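Long-range contact in putative integrase (Listeria innocua, PDB 5U96), which probably binds DNA and carries out strand exchange in site-specific recombination, the piece here being its coiled-coil domain, through whose interactions serine integrase directionality is mediated: residues Ala12-Leu17 against Ser33-Ile38. Sequence-based numbering, arbitrary orientation.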
ATOM      1  N   ALA A  12      -9.665  -2.133   9.464  1.00 34.93           N
ATOM      2  CA  ALA A  12      -9.404  -0.724   9.215  1.00 34.02           C
ATOM      3  C   ALA A  12      -8.290  -0.604   8.184  1.00 33.55           C
ATOM      4  O   ALA A  12      -8.333   0.256   7.309  1.00 33.31           O
ATOM      5  CB  ALA A  12      -9.032  -0.006  10.499  1.00 34.64           C
ATOM      6  N   LYS A  13      -7.296  -1.481   8.287  1.00 33.49           N
ATOM      7  CA  LYS A  13      -6.225  -1.532   7.300  1.00 33.03           C
ATOM      8  C   LYS A  13      -6.769  -2.002   5.955  1.00 33.92           C
ATOM      9  O   LYS A  13      -6.245  -1.636   4.903  1.00 33.49           O
ATOM     10  CB  LYS A  13      -5.095  -2.456   7.766  1.00 33.41           C
ATOM     11  CG  LYS A  13      -4.202  -1.854   8.847  1.00 33.27           C
ATOM     12  CD  LYS A  13      -3.113  -2.821   9.311  1.00 33.42           C
ATOM     13  CE  LYS A  13      -2.207  -3.264   8.170  1.00 33.61           C
ATOM     14  NZ  LYS A  13      -1.031  -4.041   8.652  1.00 34.47           N
ATOM     15  N   LYS A  14      -7.826  -2.810   5.993  1.00 34.23           N
ATOM     16  CA  LYS A  14      -8.452  -3.306   4.773  1.00 34.18           C
ATOM     17  C   LYS A  14      -9.357  -2.245   4.155  1.00 33.69           C
ATOM     18  O   LYS A  14      -9.370  -2.069   2.937  1.00 33.87           O
ATOM     19  CB  LYS A  14      -9.257  -4.578   5.049  1.00 34.48           C
ATOM     20  CG  LYS A  14      -9.567  -5.387   3.796  1.00 35.28           C
ATOM     21  CD  LYS A  14     -10.505  -6.551   4.082  1.00 36.45           C
ATOM     22  CE  LYS A  14     -10.766  -7.371   2.827  1.00 37.39           C
ATOM     23  NZ  LYS A  14     -10.379  -8.798   2.990  1.00 38.23           N
ATOM     24  N   LYS A  15     -10.116  -1.548   4.998  1.00 33.43           N
ATOM     25  CA  LYS A  15     -11.019  -0.499   4.529  1.00 34.16           C
ATOM     26  C   LYS A  15     -10.256   0.578   3.777  1.00 34.38           C
ATOM     27  O   LYS A  15     -10.552   0.864   2.617  1.00 34.47           O
ATOM     28  CB  LYS A  15     -11.778   0.141   5.696  1.00 33.69           C
ATOM     29  CG  LYS A  15     -12.561   1.394   5.301  1.00 34.39           C
ATOM     30  CD  LYS A  15     -13.196   2.082   6.492  1.00 34.91           C
ATOM     31  CE  LYS A  15     -13.764   3.438   6.093  1.00 35.71           C
ATOM     32  NZ  LYS A  15     -12.698   4.457   5.867  1.00 36.12           N
ATOM     33  N   ARG A  16      -9.290   1.180   4.466  1.00 33.26           N
ATOM     34  CA  ARG A  16      -8.474   2.253   3.910  1.00 33.80           C
ATOM     35  C   ARG A  16      -7.984   1.870   2.523  1.00 34.36           C
ATOM     36  O   ARG A  16      -8.089   2.643   1.572  1.00 33.33           O
ATOM     37  CB  ARG A  16      -7.285   2.548   4.825  1.00 33.73           C
ATOM     38  CG  ARG A  16      -7.669   2.932   6.248  1.00 33.17           C
ATOM     39  CD  ARG A  16      -7.811   4.427   6.399  1.00 33.87           C
ATOM     40  NE  ARG A  16      -6.535   5.109   6.227  1.00 33.44           N
ATOM     41  CZ  ARG A  16      -6.407   6.410   6.001  1.00 32.88           C
ATOM     42  NH1 ARG A  16      -7.478   7.186   5.908  1.00 33.32           N
ATOM     43  NH2 ARG A  16      -5.204   6.938   5.857  1.00 33.43           N
ATOM     44  N   LEU A  17      -7.471   0.651   2.420  1.00 33.86           N
ATOM     45  CA  LEU A  17      -6.993   0.115   1.157  1.00 34.92           C
ATOM     46  C   LEU A  17      -8.111   0.052   0.122  1.00 34.33           C
ATOM     47  O   LEU A  17      -7.890   0.336  -1.055  1.00 34.48           O
ATOM     48  CB  LEU A  17      -6.398  -1.276   1.373  1.00 34.72           C
ATOM     49  CG  LEU A  17      -5.781  -1.971   0.160  1.00 35.80           C
ATOM     50  CD1 LEU A  17      -4.662  -1.129  -0.430  1.00 36.10           C
ATOM     51  CD2 LEU A  17      -5.274  -3.356   0.547  1.00 36.97           C
ATOM     52  N   SER A  33      -1.263  -6.677  -4.042  1.00 39.63           N
ATOM     53  CA  SER A  33      -0.132  -7.300  -3.363  1.00 39.28           C
ATOM     54  C   SER A  33      -0.233  -7.162  -1.849  1.00 38.94           C
ATOM     55  O   SER A  33       0.040  -8.108  -1.112  1.00 39.24           O
ATOM     56  CB  SER A  33       1.183  -6.690  -3.848  1.00 39.55           C
ATOM     57  OG  SER A  33       1.381  -6.946  -5.226  1.00 40.39           O
ATOM     58  N   MET A  34      -0.616  -5.978  -1.385  1.00 38.89           N
ATOM     59  CA  MET A  34      -0.737  -5.727   0.046  1.00 39.00           C
ATOM     60  C   MET A  34      -2.021  -6.330   0.594  1.00 38.06           C
ATOM     61  O   MET A  34      -2.091  -6.706   1.762  1.00 37.96           O
ATOM     62  CB  MET A  34      -0.698  -4.231   0.333  1.00 38.92           C
ATOM     63  CG  MET A  34       0.525  -3.541  -0.235  1.00 38.65           C
ATOM     64  SD  MET A  34       0.496  -1.765   0.021  1.00 34.75           S
ATOM     65  CE  MET A  34      -0.846  -1.289  -1.065  1.00 36.09           C
ATOM     66  N   MET A  35      -3.040  -6.412  -0.254  1.00 38.56           N
ATOM     67  CA  MET A  35      -4.290  -7.050   0.130  1.00 38.51           C
ATOM     68  C   MET A  35      -4.053  -8.535   0.377  1.00 38.50           C
ATOM     69  O   MET A  35      -4.669  -9.134   1.258  1.00 38.80           O
ATOM     70  CB  MET A  35      -5.353  -6.852  -0.949  1.00 38.75           C
ATOM     71  CG  MET A  35      -6.675  -7.534  -0.639  1.00 38.58           C
ATOM     72  SD  MET A  35      -7.454  -6.914   0.864  1.00 36.73           S
ATOM     73  CE  MET A  35      -8.192  -5.397   0.267  1.00 37.09           C
ATOM     74  N   ASN A  36      -3.159  -9.124  -0.410  1.00 38.66           N
ATOM     75  CA  ASN A  36      -2.768 -10.514  -0.224  1.00 38.33           C
ATOM     76  C   ASN A  36      -2.156 -10.720   1.156  1.00 38.37           C
ATOM     77  O   ASN A  36      -2.343 -11.763   1.782  1.00 38.75           O
ATOM     78  CB  ASN A  36      -1.781 -10.937  -1.312  1.00 38.75           C
ATOM     79  CG  ASN A  36      -1.269 -12.351  -1.123  1.00 38.85           C
ATOM     80  OD1 ASN A  36      -1.973 -13.322  -1.399  1.00 39.13           O
ATOM     81  ND2 ASN A  36      -0.028 -12.474  -0.665  1.00 39.37           N
ATOM     82  N   ASP A  37      -1.429  -9.712   1.625  1.00 38.42           N
ATOM     83  CA  ASP A  37      -0.837  -9.743   2.957  1.00 37.61           C
ATOM     84  C   ASP A  37      -1.880  -9.423   4.021  1.00 37.13           C
ATOM     85  O   ASP A  37      -1.892 -10.030   5.091  1.00 37.73           O
ATOM     86  CB  ASP A  37       0.326  -8.753   3.050  1.00 37.78           C
ATOM     87  CG  ASP A  37       1.435  -9.059   2.062  1.00 37.53           C
ATOM     88  OD1 ASP A  37       1.679 -10.253   1.791  1.00 37.75           O
ATOM     89  OD2 ASP A  37       2.062  -8.106   1.557  1.00 37.76           O
ATOM     90  N   ILE A  38      -2.753  -8.465   3.722  1.00 37.18           N
ATOM     91  CA  ILE A  38      -3.784  -8.052   4.667  1.00 37.21           C
ATOM     92  C   ILE A  38      -4.829  -9.150   4.865  1.00 37.39           C
ATOM     93  O   ILE A  38      -5.216  -9.440   5.994  1.00 37.51           O
ATOM     94  CB  ILE A  38      -4.479  -6.751   4.206  1.00 36.75           C
ATOM     95  CG1 ILE A  38      -3.552  -5.553   4.445  1.00 35.93           C
ATOM     96  CG2 ILE A  38      -5.796  -6.559   4.946  1.00 35.70           C
ATOM     97  CD1 ILE A  38      -4.089  -4.235   3.922  1.00 34.88           C
TER
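Lys14 and Ile38 mark the closest backbone approach, CA to CA 6.7 Å, between helical segments 12-17 and 33-38, whose axes come within 10.5 Å and run nearly antiparallel at 161°. No hydrogen bond links them; the evidence is for apolar packing, with 339 Å² buried in total. Leu17, with CG anti to its backbone N (chi1 -177°), reaches toward the other helix and divides its two methyls among three partners. Its CD2 lies 3.6 Å from Met35 CE and 3.7 Å from Ile38 CD1, while Leu17 CD1 meets Met34 CE at 3.9 Å. The Leu17 and Ile38 side chains point opposite ways as they pass, and Ile38 CD1 also rests 3.5 Å from the backbone O of Lys13.

Met35 starts out beside the interface, but bends at chi2 and chi3 bring its terminal methyl CE against both Leu17 and the Lys14 chain, with SD alongside the lysine. The Lys14 chain runs roughly perpendicular to Met35, CG 3.8 Å from Met35 CE, so that the aliphatic part of the lysine flanks the apolar contact while its NZ forms a salt bridge with Asp39.

The contact joins helix 7-23 to helix 28-50 near the middle of an antiparallel helical hairpin. A second subunit adds to this packing: its Ile22 lies against Lys13 and Ile38, and its Phe18 against Met34.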